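Local coordinates for uncharacterized protein (Helicobacter pylori, PDB 4O5J) that probably acts as an outer-membrane adhesin that binds sialic acid-bearing carbohydrates, attaching the bacterium to host cells through its extracellular domain, at residues Y300-D303 with I304-F308. Numbering follows the deposited sequence.
Sequences YAQD and IFNLF
A water molecule bridges Asp303 and Asn306 on the polar side of the helix: it donates to Asp303 OD1 at 2.8 Å and accepts from Asn306 ND2 at 2.9 Å. Acid and amide suit these places, one offering an acceptor and the other an N-H. With CG anti to the carbonyl carbon in both (chi1 -68° for Asp303, -72° for Asn306), the polar ends come close enough for one water to join them. One turn before Asn306, Gln302 lies alongside it and points the same way, their amide planes only 11° apart. Its flexible methylene chain suits the partly exposed face: CG packs 3.9 Å from Asn306 ND2, and the extended chain carries the amide onward.

The backbone bonds are regular i to i+4 links, as between Asn306 N and Gln302 O at 2.9 Å. They belong to helix 281-309, one of the long helices that build this largely helical adhesion domain. Near its end, Asn306 O accepts a hydrogen bond from Ser310 OG.

Aliphatic side chains pack back against carbonyls of the preceding turn: Ile304 CD1 rests 3.4 Å from Tyr300 O, and Leu307 CG 3.4 Å from Asp303 O. Apolar partners lie on other helices. Buried, branched Ile304 packs against Leu253, Ile350 and Val90 of helices 241-268, 343-396 and 82-101; Leu307 reaches Ile252.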
loop_
_atom_site.group_PDB
_atom_site.type_symbol
_atom_site.label_atom_id
_atom_site.label_comp_id
_atom_site.label_asym_id
_atom_site.label_seq_id
_atom_site.Cartn_x
_atom_site.Cartn_y
_atom_site.Cartn_z
ATOM N N TYR A 300 2.674 -5.819 0.843
ATOM C CA TYR A 300 1.518 -4.927 0.978
ATOM C C TYR A 300 1.795 -3.609 0.284
ATOM O O TYR A 300 0.898 -3.026 -0.337
ATOM C CB TYR A 300 1.197 -4.633 2.436
ATOM C CG TYR A 300 0.429 -5.742 3.144
ATOM C CD1 TYR A 300 -0.612 -6.429 2.503
ATOM C CD2 TYR A 300 0.726 -6.084 4.457
ATOM C CE1 TYR A 300 -1.308 -7.425 3.158
ATOM C CE2 TYR A 300 0.035 -7.078 5.124
ATOM C CZ TYR A 300 -0.972 -7.735 4.490
ATOM O OH TYR A 300 -1.610 -8.719 5.206
ATOM N N ALA A 301 3.014 -3.104 0.421
ATOM C CA ALA A 301 3.374 -1.840 -0.256
ATOM C C ALA A 301 3.282 -2.058 -1.775
ATOM O O ALA A 301 2.786 -1.202 -2.519
ATOM C CB ALA A 301 4.771 -1.416 0.090
ATOM N N GLN A 302 3.709 -3.217 -2.244
ATOM C CA GLN A 302 3.583 -3.496 -3.663
ATOM C C GLN A 302 2.109 -3.522 -4.062
ATOM O O GLN A 302 1.763 -2.987 -5.114
ATOM C CB GLN A 302 4.291 -4.779 -3.997
ATOM C CG GLN A 302 4.032 -5.221 -5.403
ATOM C CD GLN A 302 4.989 -6.264 -5.748
ATOM O OE1 GLN A 302 6.035 -5.980 -6.302
ATOM N NE2 GLN A 302 4.661 -7.478 -5.414
ATOM N N ASP A 303 1.234 -4.120 -3.232
ATOM C CA ASP A 303 -0.195 -4.143 -3.538
ATOM C C ASP A 303 -0.699 -2.729 -3.731
ATOM O O ASP A 303 -1.469 -2.440 -4.659
ATOM C CB ASP A 303 -0.984 -4.807 -2.416
ATOM C CG ASP A 303 -0.712 -6.319 -2.289
ATOM O OD1 ASP A 303 -0.347 -6.926 -3.319
ATOM O OD2 ASP A 303 -0.895 -6.925 -1.168
ATOM N N ILE A 304 -0.262 -1.811 -2.863
ATOM C CA ILE A 304 -0.737 -0.419 -2.988
ATOM C C ILE A 304 -0.230 0.234 -4.287
ATOM O O ILE A 304 -0.966 0.926 -4.954
ATOM C CB ILE A 304 -0.346 0.407 -1.738
ATOM C CG1 ILE A 304 -1.243 -0.010 -0.561
ATOM C CG2 ILE A 304 -0.479 1.906 -2.020
ATOM C CD1 ILE A 304 -0.439 -0.050 0.664
ATOM N N PHE A 305 1.037 0.020 -4.619
ATOM C CA PHE A 305 1.562 0.536 -5.863
ATOM C C PHE A 305 0.722 0.012 -7.046
ATOM O O PHE A 305 0.285 0.795 -7.915
ATOM C CB PHE A 305 3.047 0.239 -6.061
ATOM C CG PHE A 305 3.502 0.624 -7.462
ATOM C CD1 PHE A 305 3.639 1.965 -7.821
ATOM C CD2 PHE A 305 3.671 -0.324 -8.438
ATOM C CE1 PHE A 305 4.010 2.345 -9.106
ATOM C CE2 PHE A 305 4.065 0.046 -9.744
ATOM C CZ PHE A 305 4.223 1.380 -10.088
ATOM N N ASN A 306 0.454 -1.289 -7.059
ATOM C CA ASN A 306 -0.351 -1.900 -8.123
ATOM C C ASN A 306 -1.720 -1.292 -8.206
ATOM O O ASN A 306 -2.267 -1.126 -9.318
ATOM C CB ASN A 306 -0.419 -3.430 -7.954
ATOM C CG ASN A 306 0.918 -4.105 -8.291
ATOM O OD1 ASN A 306 1.802 -3.474 -8.890
ATOM N ND2 ASN A 306 1.071 -5.409 -7.932
ATOM N N LEU A 307 -2.318 -0.947 -7.047
ATOM C CA LEU A 307 -3.649 -0.344 -7.056
ATOM C C LEU A 307 -3.593 1.058 -7.684
ATOM O O LEU A 307 -4.528 1.464 -8.359
ATOM C CB LEU A 307 -4.247 -0.269 -5.626
ATOM C CG LEU A 307 -4.788 -1.648 -5.126
ATOM C CD1 LEU A 307 -4.971 -1.677 -3.597
ATOM C CD2 LEU A 307 -6.064 -1.970 -5.874
ATOM N N PHE A 308 -2.509 1.793 -7.480
ATOM C CA PHE A 308 -2.359 3.106 -8.091
ATOM C C PHE A 308 -2.130 2.916 -9.608
ATOM O O PHE A 308 -2.658 3.656 -10.415
ATOM C CB PHE A 308 -1.148 3.832 -7.564
ATOM C CG PHE A 308 -1.420 4.648 -6.319
ATOM C CD1 PHE A 308 -2.195 5.811 -6.411
ATOM C CD2 PHE A 308 -0.919 4.263 -5.089
ATOM C CE1 PHE A 308 -2.493 6.569 -5.299
ATOM C CE2 PHE A 308 -1.171 5.051 -3.972
ATOM C CZ PHE A 308 -1.970 6.204 -4.068
HETATM O O HOH W 1 -0.774 -6.629 -6.071
#